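Local coordinates for protein coenzyme A transferase (Yersinia pestis, PDB 3QLI) that probably transfers coenzyme A between acyl-CoA thioesters and small carboxylates such as acetate, as in related 4-hydroxybutyrate CoA-transferases, at residues D330-I335 against Y371-G376; G362-V367 against V402-I407; I407-I412 against V419-L424. All coordinates share one frame; numbering follows the deposited sequence.

How the contacts relate
All three contacts lie in the C-terminal half, around one mixed sheet and helix 363-372. The start of that helix packs in contact 2, and contact 1 involves its end and the turn that follows; their centres are about 15 Å apart, and S334 lies against F366. Contact 3, whose centre is about 11 Å from that of contact 2, shares I407 with it, and D408 there touches L364 and V367. Its H410 and K422 also meet the ring of Y371 from contact 1. Contact 2 bears most directly on the CoA site, since it contains Q363, seen to bind CoA; the side chains of V332 and E264, the residue that becomes covalently linked to CoA, are about 11 Å apart.

Contact 1. Residues D330-I335 against Y371-G376; sequences DNVVSI and YASKGG
S373 to G376 meet D330 to V332 at the corner of a beta-alpha-beta crossover, where helix 363-372 has just ended and a type II turn from S373 to G376 leads into strand 377-381. The turn is closed by G376 N bonding to S373 O (2.9 Å). The carbonyl of the turn's central peptide, K374 O, receives a nearly straight bond (161°) from N331 N at 2.8 Å, with the donor tilted moderately from the carbonyl plane. Asparagine tolerates the left-handed backbone conformation that N331 adopts here, and G375 suits the third position of the turn, where phi is 80° and a CB would run into N331 OD1. A second grip comes from S373: with OG anti to its own backbone N (chi1 169°), the hydroxyl points at the incoming strand and accepts V332 N at 3.2 Å, while it also bonds to the carbonyl of N329. The small serine lets V332 close over it, V332 CG2 lying 3.4 Å from S373 OG. G376 CA makes a CA-H...O contact with V332 O at 3.1 Å; glycine fits because a CB would clash with S373 CB. At the solvent side D330 and K374 run obliquely past each other; their salt bridge is long, D330 OD2 to K374 NZ 4.0 Å, but a water joins D330 OD1 to K374 N, and another connects N331 OD1 with G375 O, though its bond to N331 is weak. Strand 332-337 sits between two parallel neighbours: N331 and V333 share backbone bonds with C237, at the start of strand 237-240, and V332 and S334 with R377 of strand 377-381. A370 of helix 363-372 packs on V332 and S334, covering this part of the strand from the helix side.

Contact 2. Residues G362-V367 against V402-I407; sequences GQLDFV and VTTPRI
L364, in the first turn of helix 363-372, comes closest by backbone to T404 in the irregular segment 402-407, their CA atoms 6.1 Å apart. T403 and T404 form a classic beta bulge opposite C347, and the two neighbouring threonines serve different partners. T404 faces the helix. T404 OG1 donates to Q363 OE1 at 2.7 Å, lying in the amide plane on a lone pair, and the two side chains cross at about a right angle. The extended Q363 chain, with CG anti to its backbone N (chi1 167°), spans the gap, and its NE2 bonds to A337 O, so both ends of the amide are held; this probably fixes the rotation of a residue that binds CoA. T403 turns its hydroxyl instead to S349 N and to S358, another CoA-binding residue. Threonine fits position 404 because its methyl serves the apolar side: T404 CG2 lies 4.1 Å from L364 CD1 and 4.2 Å from V367 CG1. The branched leucine completes the patch by meeting the proline ring tip to tip, L364 CD1 being 3.9 Å and L364 CD2 4.0 Å from P405 CD.

Contact 3. Residues I407-I412 against V419-L424; sequences IDTHYI and VNLKGL
Y411 and I412 pair with N420 and V419 as antiparallel strands, the segments running 161° apart, at the open end of the beta hairpin 411-414/417-420. I412 and V419 form a hydrogen-bonded pair, I412 N to V419 O 2.9 Å and V419 N to I412 O 3.0 Å; past the strands L421 N still bonds to H410 O, at 2.7 Å. Beta-branched I412 and V419 lie side by side, pointing the same way, on the sheet face that helix 426-434 covers. On the other face N420 CB sits over the Y411 ring, a CH-pi contact 3.8 Å from the ring centroid. Asparagine suits this end because its OD1 accepts K422 N, an Asx turn, while touching the H410 ring at its edge (H410 CD2 to N420 OD1 3.2 Å); a water joins N420 ND2 and H410 NE2, while H410 ND1 bonds to S378 N. Where the backbones separate, T409 CG2 packs against L421 CD1 at 3.5 Å. K422 is long enough to reach back along segment 407-412: its chain, bent about CB-CG (chi2 -74°), passes T409 O and the histidine ring. The buried ammonium also bonds to Q130 of the second subunit and to a water near D408, and K422 NZ ends 3.0 Å from I407 O, to which it donates.

Contact 1. Residues D330-I335 against Y371-G376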
ATOM      1  N   ASP A 330       1.319   4.357 -20.020  1.00 15.69           N
ATOM      2  CA  ASP A 330       0.462   3.261 -20.444  1.00 17.04           C
ATOM      3  C   ASP A 330       1.269   1.981 -20.582  1.00 17.21           C
ATOM      4  O   ASP A 330       2.478   2.028 -20.852  1.00 17.93           O
ATOM      5  CB  ASP A 330      -0.169   3.569 -21.802  1.00 17.74           C
ATOM      6  CG  ASP A 330      -1.253   4.633 -21.726  1.00 21.53           C
ATOM      7  OD1 ASP A 330      -1.498   5.195 -20.637  1.00 21.78           O
ATOM      8  OD2 ASP A 330      -1.858   4.913 -22.782  1.00 28.91           O
ATOM      9  N   ASN A 331       0.600   0.841 -20.405  1.00 14.92           N
ATOM     10  CA  ASN A 331       1.206  -0.453 -20.678  1.00 15.05           C
ATOM     11  C   ASN A 331       2.443  -0.706 -19.831  1.00 15.29           C
ATOM     12  O   ASN A 331       3.395  -1.323 -20.288  1.00 13.03           O
ATOM     13  CB  ASN A 331       1.547  -0.584 -22.173  1.00 16.66           C
ATOM     14  CG  ASN A 331       0.312  -0.457 -23.066  1.00 22.56           C
ATOM     15  OD1 ASN A 331      -0.670  -1.178 -22.896  1.00 22.28           O
ATOM     16  ND2 ASN A 331       0.356   0.475 -24.003  1.00 22.29           N
ATOM     17  N   VAL A 332       2.428  -0.228 -18.593  1.00 13.76           N
ATOM     18  CA  VAL A 332       3.495  -0.574 -17.669  1.00 13.57           C
ATOM     19  C   VAL A 332       3.535  -2.085 -17.495  1.00 14.20           C
ATOM     20  O   VAL A 332       2.492  -2.739 -17.367  1.00 15.86           O
ATOM     21  CB  VAL A 332       3.290   0.091 -16.293  1.00 14.63           C
ATOM     22  CG1 VAL A 332       4.293  -0.460 -15.271  1.00 13.51           C
ATOM     23  CG2 VAL A 332       3.423   1.610 -16.422  1.00 12.79           C
ATOM     24  N   VAL A 333       4.737  -2.652 -17.534  1.00 11.71           N
ATOM     25  CA  VAL A 333       4.904  -4.031 -17.100  1.00 12.93           C
ATOM     26  C   VAL A 333       5.951  -4.048 -16.005  1.00 14.77           C
ATOM     27  O   VAL A 333       7.099  -3.680 -16.239  1.00 13.76           O
ATOM     28  CB  VAL A 333       5.327  -4.976 -18.228  1.00 15.01           C
ATOM     29  CG1 VAL A 333       5.524  -6.377 -17.668  1.00 16.25           C
ATOM     30  CG2 VAL A 333       4.266  -4.985 -19.346  1.00 12.98           C
ATOM     31  N   SER A 334       5.523  -4.436 -14.805  1.00 13.41           N
ATOM     32  CA  SER A 334       6.406  -4.570 -13.654  1.00 12.13           C
ATOM     33  C   SER A 334       6.749  -6.039 -13.473  1.00 13.18           C
ATOM     34  O   SER A 334       5.853  -6.874 -13.352  1.00 14.97           O
ATOM     35  CB  SER A 334       5.712  -4.060 -12.395  1.00 11.81           C
ATOM     36  OG  SER A 334       6.397  -4.511 -11.232  1.00 16.51           O
ATOM     37  N   ILE A 335       8.041  -6.353 -13.468  1.00 12.31           N
ATOM     38  CA  ILE A 335       8.490  -7.728 -13.300  1.00 13.38           C
ATOM     39  C   ILE A 335       9.365  -7.836 -12.063  1.00 15.11           C
ATOM     40  O   ILE A 335      10.490  -7.337 -12.039  1.00 14.72           O
ATOM     41  CB  ILE A 335       9.275  -8.207 -14.538  1.00 14.33           C
ATOM     42  CG1 ILE A 335       8.387  -8.136 -15.786  1.00 19.04           C
ATOM     43  CG2 ILE A 335       9.824  -9.630 -14.320  1.00 15.18           C
ATOM     44  CD1 ILE A 335       9.162  -8.037 -17.108  1.00 15.88           C
ATOM     45  N   TYR A 371      -0.575  -2.025 -11.972  1.00 15.70           N
ATOM     46  CA  TYR A 371      -2.002  -2.341 -12.085  1.00 16.17           C
ATOM     47  C   TYR A 371      -2.816  -1.094 -12.443  1.00 18.13           C
ATOM     48  O   TYR A 371      -3.760  -1.167 -13.231  1.00 17.06           O
ATOM     49  CB  TYR A 371      -2.545  -2.993 -10.808  1.00 16.27           C
ATOM     50  CG  TYR A 371      -3.976  -3.475 -10.957  1.00 17.51           C
ATOM     51  CD1 TYR A 371      -4.283  -4.529 -11.807  1.00 17.67           C
ATOM     52  CD2 TYR A 371      -5.014  -2.880 -10.243  1.00 20.39           C
ATOM     53  CE1 TYR A 371      -5.600  -4.976 -11.963  1.00 19.73           C
ATOM     54  CE2 TYR A 371      -6.325  -3.316 -10.384  1.00 21.94           C
ATOM     55  CZ  TYR A 371      -6.610  -4.366 -11.244  1.00 24.44           C
ATOM     56  OH  TYR A 371      -7.909  -4.802 -11.398  1.00 22.49           O
ATOM     57  N   ALA A 372      -2.446   0.050 -11.869  1.00 14.74           N
ATOM     58  CA  ALA A 372      -3.158   1.307 -12.124  1.00 18.09           C
ATOM     59  C   ALA A 372      -2.947   1.840 -13.550  1.00 17.59           C
ATOM     60  O   ALA A 372      -3.775   2.587 -14.079  1.00 17.99           O
ATOM     61  CB  ALA A 372      -2.752   2.373 -11.085  1.00 17.72           C
ATOM     62  N   SER A 373      -1.817   1.478 -14.155  1.00 14.27           N
ATOM     63  CA  SER A 373      -1.491   1.899 -15.510  1.00 13.07           C
ATOM     64  C   SER A 373      -2.536   1.382 -16.494  1.00 15.82           C
ATOM     65  O   SER A 373      -2.975   0.235 -16.396  1.00 15.73           O
ATOM     66  CB  SER A 373      -0.127   1.326 -15.907  1.00 14.08           C
ATOM     67  OG  SER A 373       0.116   1.500 -17.290  1.00 15.26           O
ATOM     68  N   LYS A 374      -2.919   2.212 -17.454  1.00 14.76           N
ATOM     69  CA  LYS A 374      -3.801   1.745 -18.533  1.00 17.56           C
ATOM     70  C   LYS A 374      -3.124   0.663 -19.386  1.00 18.48           C
ATOM     71  O   LYS A 374      -2.131   0.920 -20.061  1.00 18.34           O
ATOM     72  CB  LYS A 374      -4.246   2.913 -19.405  1.00 22.81           C
ATOM     73  CG  LYS A 374      -5.296   2.524 -20.430  1.00 30.57           C
ATOM     74  CD  LYS A 374      -5.640   3.691 -21.346  1.00 44.77           C
ATOM     75  CE  LYS A 374      -5.986   3.184 -22.744  1.00 45.21           C
ATOM     76  NZ  LYS A 374      -4.875   2.340 -23.283  1.00 48.16           N
ATOM     77  N   GLY A 375      -3.672  -0.547 -19.349  1.00 22.00           N
ATOM     78  CA  GLY A 375      -3.074  -1.686 -20.031  1.00 19.38           C
ATOM     79  C   GLY A 375      -1.915  -2.295 -19.238  1.00 19.84           C
ATOM     80  O   GLY A 375      -1.197  -3.153 -19.743  1.00 17.10           O
ATOM     81  N   GLY A 376      -1.733  -1.850 -17.997  1.00 17.83           N
ATOM     82  CA  GLY A 376      -0.600  -2.272 -17.179  1.00 16.09           C
ATOM     83  C   GLY A 376      -0.742  -3.669 -16.593  1.00 17.80           C
ATOM     84  O   GLY A 376      -1.864  -4.154 -16.370  1.00 15.11           O
TER
HETATM   85  O   HOH W   1      -1.856   4.874 -17.905  1.00 17.60           O
HETATM   86  O   HOH W   2      -1.615  -4.276 -22.142  1.00 33.44           O
HETATM   87  O   HOH W   3      -3.321  -0.128 -23.313  1.00 35.28           O

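Contact 2. Residues G362-V367 against V402-I407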
ATOM      1  N   GLY A 362      10.859  -1.438  -2.939  1.00 18.39           N
ATOM      2  CA  GLY A 362       9.877  -0.842  -3.827  1.00 18.53           C
ATOM      3  C   GLY A 362       8.983  -1.809  -4.580  1.00 20.78           C
ATOM      4  O   GLY A 362       8.183  -1.385  -5.421  1.00 19.80           O
ATOM      5  N   GLN A 363       9.096  -3.105  -4.305  1.00 18.48           N
ATOM      6  CA  GLN A 363       8.279  -4.072  -5.042  1.00 21.69           C
ATOM      7  C   GLN A 363       6.813  -3.655  -5.072  1.00 19.25           C
ATOM      8  O   GLN A 363       6.216  -3.546  -6.144  1.00 15.00           O
ATOM      9  CB  GLN A 363       8.412  -5.497  -4.486  1.00 22.26           C
ATOM     10  CG  GLN A 363       7.332  -6.462  -5.024  1.00 26.37           C
ATOM     11  CD  GLN A 363       7.647  -7.943  -4.782  1.00 25.05           C
ATOM     12  OE1 GLN A 363       6.795  -8.697  -4.317  1.00 26.66           O
ATOM     13  NE2 GLN A 363       8.871  -8.355  -5.101  1.00 24.06           N
ATOM     14  N   LEU A 364       6.233  -3.393  -3.901  1.00 14.67           N
ATOM     15  CA  LEU A 364       4.806  -3.114  -3.845  1.00 13.51           C
ATOM     16  C   LEU A 364       4.434  -1.813  -4.561  1.00 12.27           C
ATOM     17  O   LEU A 364       3.335  -1.695  -5.091  1.00 13.00           O
ATOM     18  CB  LEU A 364       4.300  -3.110  -2.396  1.00 14.71           C
ATOM     19  CG  LEU A 364       2.788  -2.976  -2.203  1.00 15.49           C
ATOM     20  CD1 LEU A 364       2.009  -4.075  -2.959  1.00 17.37           C
ATOM     21  CD2 LEU A 364       2.470  -3.027  -0.726  1.00 16.30           C
ATOM     22  N   ASP A 365       5.328  -0.825  -4.557  1.00 13.72           N
ATOM     23  CA  ASP A 365       5.083   0.411  -5.302  1.00 13.89           C
ATOM     24  C   ASP A 365       4.764   0.098  -6.763  1.00 14.78           C
ATOM     25  O   ASP A 365       3.864   0.682  -7.354  1.00 12.20           O
ATOM     26  CB  ASP A 365       6.305   1.329  -5.278  1.00 14.31           C
ATOM     27  CG  ASP A 365       6.710   1.722  -3.869  1.00 18.91           C
ATOM     28  OD1 ASP A 365       5.817   1.826  -3.009  1.00 15.96           O
ATOM     29  OD2 ASP A 365       7.919   1.905  -3.635  1.00 16.19           O
ATOM     30  N   PHE A 366       5.531  -0.819  -7.341  1.00 13.63           N
ATOM     31  CA  PHE A 366       5.369  -1.142  -8.752  1.00 12.97           C
ATOM     32  C   PHE A 366       4.231  -2.136  -8.997  1.00 14.53           C
ATOM     33  O   PHE A 366       3.597  -2.108 -10.048  1.00 13.07           O
ATOM     34  CB  PHE A 366       6.705  -1.608  -9.347  1.00 11.04           C
ATOM     35  CG  PHE A 366       7.558  -0.457  -9.823  1.00 11.33           C
ATOM     36  CD1 PHE A 366       7.369   0.067 -11.093  1.00 12.84           C
ATOM     37  CD2 PHE A 366       8.474   0.154  -8.974  1.00 12.36           C
ATOM     38  CE1 PHE A 366       8.101   1.155 -11.528  1.00 10.56           C
ATOM     39  CE2 PHE A 366       9.224   1.251  -9.410  1.00 11.82           C
ATOM     40  CZ  PHE A 366       9.036   1.745 -10.686  1.00 12.72           C
ATOM     41  N   VAL A 367       3.966  -3.005  -8.027  1.00 14.41           N
ATOM     42  CA  VAL A 367       2.777  -3.861  -8.097  1.00 11.48           C
ATOM     43  C   VAL A 367       1.533  -2.969  -8.206  1.00 13.88           C
ATOM     44  O   VAL A 367       0.660  -3.183  -9.057  1.00 14.14           O
ATOM     45  CB  VAL A 367       2.674  -4.788  -6.845  1.00 13.73           C
ATOM     46  CG1 VAL A 367       1.305  -5.473  -6.772  1.00 13.09           C
ATOM     47  CG2 VAL A 367       3.794  -5.823  -6.845  1.00 14.78           C
ATOM     48  N   VAL A 402       3.604 -10.153   5.267  1.00 21.85           N
ATOM     49  CA  VAL A 402       4.016 -10.513   3.910  1.00 17.02           C
ATOM     50  C   VAL A 402       4.738  -9.371   3.196  1.00 21.59           C
ATOM     51  O   VAL A 402       4.835  -8.268   3.726  1.00 19.44           O
ATOM     52  CB  VAL A 402       2.806 -10.967   3.089  1.00 20.56           C
ATOM     53  CG1 VAL A 402       2.108 -12.121   3.794  1.00 18.50           C
ATOM     54  CG2 VAL A 402       1.839  -9.801   2.871  1.00 21.58           C
ATOM     55  N   THR A 403       5.268  -9.638   2.004  1.00 16.49           N
ATOM     56  CA  THR A 403       5.871  -8.587   1.203  1.00 19.21           C
ATOM     57  C   THR A 403       4.825  -7.943   0.308  1.00 20.79           C
ATOM     58  O   THR A 403       4.655  -6.723   0.318  1.00 20.96           O
ATOM     59  CB  THR A 403       7.016  -9.110   0.339  1.00 16.78           C
ATOM     60  OG1 THR A 403       7.983  -9.738   1.182  1.00 19.59           O
ATOM     61  CG2 THR A 403       7.681  -7.960  -0.396  1.00 20.37           C
ATOM     62  N   THR A 404       4.128  -8.767  -0.471  1.00 18.01           N
ATOM     63  CA  THR A 404       3.009  -8.292  -1.276  1.00 18.12           C
ATOM     64  C   THR A 404       1.728  -8.932  -0.758  1.00 20.58           C
ATOM     65  O   THR A 404       1.580 -10.153  -0.801  1.00 18.26           O
ATOM     66  CB  THR A 404       3.196  -8.647  -2.785  1.00 18.61           C
ATOM     67  OG1 THR A 404       4.384  -8.024  -3.280  1.00 23.98           O
ATOM     68  CG2 THR A 404       2.037  -8.144  -3.604  1.00 17.06           C
ATOM     69  N   PRO A 405       0.795  -8.102  -0.270  1.00 19.80           N
ATOM     70  CA  PRO A 405      -0.478  -8.565   0.297  1.00 17.64           C
ATOM     71  C   PRO A 405      -1.332  -9.234  -0.764  1.00 16.43           C
ATOM     72  O   PRO A 405      -1.246  -8.876  -1.952  1.00 16.32           O
ATOM     73  CB  PRO A 405      -1.156  -7.259   0.735  1.00 21.37           C
ATOM     74  CG  PRO A 405      -0.033  -6.283   0.906  1.00 23.88           C
ATOM     75  CD  PRO A 405       0.925  -6.636  -0.194  1.00 18.96           C
ATOM     76  N   ARG A 406      -2.172 -10.177  -0.356  1.00 15.24           N
ATOM     77  CA  ARG A 406      -3.021 -10.854  -1.326  1.00 17.67           C
ATOM     78  C   ARG A 406      -3.975  -9.869  -1.995  1.00 17.96           C
ATOM     79  O   ARG A 406      -4.462 -10.128  -3.083  1.00 17.83           O
ATOM     80  CB  ARG A 406      -3.813 -11.980  -0.677  1.00 17.55           C
ATOM     81  CG  ARG A 406      -4.934 -11.502   0.253  1.00 18.74           C
ATOM     82  CD  ARG A 406      -5.852 -12.669   0.622  1.00 21.03           C
ATOM     83  NE  ARG A 406      -6.570 -12.430   1.872  1.00 21.16           N
ATOM     84  CZ  ARG A 406      -7.372 -13.317   2.456  1.00 26.58           C
ATOM     85  NH1 ARG A 406      -7.575 -14.503   1.898  1.00 22.27           N
ATOM     86  NH2 ARG A 406      -7.970 -13.016   3.605  1.00 27.56           N
ATOM     87  N   ILE A 407      -4.249  -8.732  -1.357  1.00 16.73           N
ATOM     88  CA  ILE A 407      -5.174  -7.787  -1.982  1.00 15.51           C
ATOM     89  C   ILE A 407      -4.518  -7.006  -3.115  1.00 16.95           C
ATOM     90  O   ILE A 407      -5.204  -6.336  -3.877  1.00 16.92           O
ATOM     91  CB  ILE A 407      -5.790  -6.792  -0.966  1.00 16.31           C
ATOM     92  CG1 ILE A 407      -4.687  -5.980  -0.275  1.00 17.71           C
ATOM     93  CG2 ILE A 407      -6.704  -7.536   0.029  1.00 19.57           C
ATOM     94  CD1 ILE A 407      -5.208  -4.973   0.737  1.00 22.39           C
TER

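Contact 3. Residues I407-I412 against V419-L424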
ATOM      1  N   ILE A 407      -4.249  -8.732  -1.357  1.00 16.73           N
ATOM      2  CA  ILE A 407      -5.174  -7.787  -1.982  1.00 15.51           C
ATOM      3  C   ILE A 407      -4.518  -7.006  -3.115  1.00 16.95           C
ATOM      4  O   ILE A 407      -5.204  -6.336  -3.877  1.00 16.92           O
ATOM      5  CB  ILE A 407      -5.790  -6.792  -0.966  1.00 16.31           C
ATOM      6  CG1 ILE A 407      -4.687  -5.980  -0.275  1.00 17.71           C
ATOM      7  CG2 ILE A 407      -6.704  -7.536   0.029  1.00 19.57           C
ATOM      8  CD1 ILE A 407      -5.208  -4.973   0.737  1.00 22.39           C
ATOM      9  N   ASP A 408      -3.191  -7.049  -3.191  1.00 14.60           N
ATOM     10  CA  ASP A 408      -2.471  -6.305  -4.222  1.00 14.14           C
ATOM     11  C   ASP A 408      -1.893  -7.132  -5.366  1.00 15.60           C
ATOM     12  O   ASP A 408      -1.586  -6.593  -6.428  1.00 14.86           O
ATOM     13  CB  ASP A 408      -1.341  -5.492  -3.588  1.00 13.84           C
ATOM     14  CG  ASP A 408      -1.852  -4.371  -2.712  1.00 19.21           C
ATOM     15  OD1 ASP A 408      -2.692  -3.581  -3.186  1.00 17.14           O
ATOM     16  OD2 ASP A 408      -1.410  -4.282  -1.551  1.00 19.32           O
ATOM     17  N   THR A 409      -1.748  -8.434  -5.165  1.00 15.64           N
ATOM     18  CA  THR A 409      -1.158  -9.268  -6.202  1.00 15.02           C
ATOM     19  C   THR A 409      -2.000  -9.252  -7.470  1.00 13.40           C
ATOM     20  O   THR A 409      -3.224  -9.306  -7.421  1.00 15.79           O
ATOM     21  CB  THR A 409      -0.944 -10.716  -5.724  1.00 16.81           C
ATOM     22  OG1 THR A 409      -0.243 -10.706  -4.475  1.00 15.36           O
ATOM     23  CG2 THR A 409      -0.130 -11.492  -6.744  1.00 17.20           C
ATOM     24  N   HIS A 410      -1.322  -9.169  -8.607  1.00 12.49           N
ATOM     25  CA  HIS A 410      -1.992  -9.133  -9.895  1.00 14.05           C
ATOM     26  C   HIS A 410      -1.751 -10.434 -10.642  1.00 13.77           C
ATOM     27  O   HIS A 410      -2.613 -11.306 -10.690  1.00 15.30           O
ATOM     28  CB  HIS A 410      -1.460  -7.960 -10.719  1.00 12.41           C
ATOM     29  CG  HIS A 410      -2.223  -7.706 -11.981  1.00 12.59           C
ATOM     30  ND1 HIS A 410      -1.748  -6.892 -12.986  1.00 12.71           N
ATOM     31  CD2 HIS A 410      -3.428  -8.157 -12.401  1.00 15.16           C
ATOM     32  CE1 HIS A 410      -2.627  -6.851 -13.969  1.00 15.03           C
ATOM     33  NE2 HIS A 410      -3.656  -7.611 -13.640  1.00 16.78           N
ATOM     34  N   TYR A 411      -0.558 -10.559 -11.204  1.00 12.51           N
ATOM     35  CA  TYR A 411      -0.183 -11.739 -11.960  1.00 13.79           C
ATOM     36  C   TYR A 411       0.965 -12.470 -11.295  1.00 14.05           C
ATOM     37  O   TYR A 411       1.980 -11.859 -10.968  1.00 12.92           O
ATOM     38  CB  TYR A 411       0.323 -11.327 -13.346  1.00 13.51           C
ATOM     39  CG  TYR A 411      -0.708 -11.274 -14.446  1.00 14.36           C
ATOM     40  CD1 TYR A 411      -1.069 -12.417 -15.144  1.00 16.74           C
ATOM     41  CD2 TYR A 411      -1.296 -10.073 -14.808  1.00 18.90           C
ATOM     42  CE1 TYR A 411      -2.003 -12.366 -16.160  1.00 23.19           C
ATOM     43  CE2 TYR A 411      -2.230 -10.012 -15.819  1.00 19.80           C
ATOM     44  CZ  TYR A 411      -2.580 -11.160 -16.493  1.00 23.58           C
ATOM     45  OH  TYR A 411      -3.511 -11.096 -17.500  1.00 27.90           O
ATOM     46  N   ILE A 412       0.825 -13.778 -11.109  1.00 13.17           N
ATOM     47  CA  ILE A 412       1.950 -14.554 -10.601  1.00 12.76           C
ATOM     48  C   ILE A 412       2.384 -15.524 -11.689  1.00 13.82           C
ATOM     49  O   ILE A 412       1.572 -15.921 -12.520  1.00 13.04           O
ATOM     50  CB  ILE A 412       1.596 -15.329  -9.335  1.00 12.77           C
ATOM     51  CG1 ILE A 412       0.349 -16.193  -9.555  1.00 14.29           C
ATOM     52  CG2 ILE A 412       1.415 -14.346  -8.155  1.00 13.29           C
ATOM     53  CD1 ILE A 412       0.079 -17.183  -8.411  1.00 14.47           C
ATOM     54  N   VAL A 419      -1.051 -16.769 -13.577  1.00 13.65           N
ATOM     55  CA  VAL A 419      -2.424 -16.587 -13.108  1.00 14.78           C
ATOM     56  C   VAL A 419      -2.632 -15.126 -12.747  1.00 14.90           C
ATOM     57  O   VAL A 419      -1.808 -14.544 -12.056  1.00 14.51           O
ATOM     58  CB  VAL A 419      -2.717 -17.456 -11.865  1.00 18.33           C
ATOM     59  CG1 VAL A 419      -4.129 -17.167 -11.313  1.00 17.94           C
ATOM     60  CG2 VAL A 419      -2.565 -18.937 -12.201  1.00 17.96           C
ATOM     61  N   ASN A 420      -3.736 -14.557 -13.215  1.00 15.57           N
ATOM     62  CA  ASN A 420      -4.180 -13.227 -12.807  1.00 16.12           C
ATOM     63  C   ASN A 420      -5.166 -13.391 -11.649  1.00 16.75           C
ATOM     64  O   ASN A 420      -6.253 -13.947 -11.827  1.00 16.77           O
ATOM     65  CB  ASN A 420      -4.842 -12.531 -14.000  1.00 17.93           C
ATOM     66  CG  ASN A 420      -5.444 -11.175 -13.651  1.00 19.07           C
ATOM     67  OD1 ASN A 420      -5.403 -10.717 -12.505  1.00 19.34           O
ATOM     68  ND2 ASN A 420      -6.021 -10.530 -14.654  1.00 20.44           N
ATOM     69  N   LEU A 421      -4.770 -12.944 -10.462  1.00 14.22           N
ATOM     70  CA  LEU A 421      -5.556 -13.170  -9.246  1.00 15.74           C
ATOM     71  C   LEU A 421      -6.702 -12.167  -9.009  1.00 15.37           C
ATOM     72  O   LEU A 421      -7.573 -12.407  -8.170  1.00 17.09           O
ATOM     73  CB  LEU A 421      -4.627 -13.188  -8.026  1.00 16.64           C
ATOM     74  CG  LEU A 421      -3.493 -14.217  -8.021  1.00 16.82           C
ATOM     75  CD1 LEU A 421      -2.598 -14.002  -6.825  1.00 18.13           C
ATOM     76  CD2 LEU A 421      -4.083 -15.619  -7.988  1.00 17.11           C
ATOM     77  N   LYS A 422      -6.698 -11.046  -9.721  1.00 15.05           N
ATOM     78  CA  LYS A 422      -7.666  -9.976  -9.447  1.00 16.58           C
ATOM     79  C   LYS A 422      -9.121 -10.388  -9.680  1.00 18.32           C
ATOM     80  O   LYS A 422      -9.477 -10.882 -10.752  1.00 18.41           O
ATOM     81  CB  LYS A 422      -7.342  -8.719 -10.253  1.00 17.31           C
ATOM     82  CG  LYS A 422      -6.039  -8.018  -9.836  1.00 14.60           C
ATOM     83  CD  LYS A 422      -6.220  -7.279  -8.511  1.00 15.19           C
ATOM     84  CE  LYS A 422      -5.010  -6.442  -8.192  1.00 18.84           C
ATOM     85  NZ  LYS A 422      -5.182  -5.795  -6.848  1.00 20.30           N
ATOM     86  N   GLY A 423      -9.959 -10.186  -8.669  1.00 17.50           N
ATOM     87  CA  GLY A 423     -11.381 -10.471  -8.788  1.00 17.25           C
ATOM     88  C   GLY A 423     -11.774 -11.907  -8.474  1.00 16.76           C
ATOM     89  O   GLY A 423     -12.963 -12.225  -8.437  1.00 18.32           O
ATOM     90  N   LEU A 424     -10.786 -12.774  -8.261  1.00 16.66           N
ATOM     91  CA  LEU A 424     -11.039 -14.177  -7.910  1.00 19.18           C
ATOM     92  C   LEU A 424     -11.365 -14.351  -6.423  1.00 20.14           C
ATOM     93  O   LEU A 424     -10.779 -13.679  -5.570  1.00 16.08           O
ATOM     94  CB  LEU A 424      -9.810 -15.032  -8.245  1.00 17.01           C
ATOM     95  CG  LEU A 424      -9.410 -15.122  -9.714  1.00 18.97           C
ATOM     96  CD1 LEU A 424      -8.285 -16.168  -9.877  1.00 16.74           C
ATOM     97  CD2 LEU A 424     -10.620 -15.485 -10.563  1.00 20.01           C
TER
HETATM   98  O   HOH W   4      -3.728  -3.599  -6.305  1.00 24.32           O
HETATM   99  O   HOH W   5      -5.030  -9.018  -5.669  1.00 15.69           O
HETATM  100  O   HOH W   6      -6.231  -7.501 -15.093  1.00 21.01           O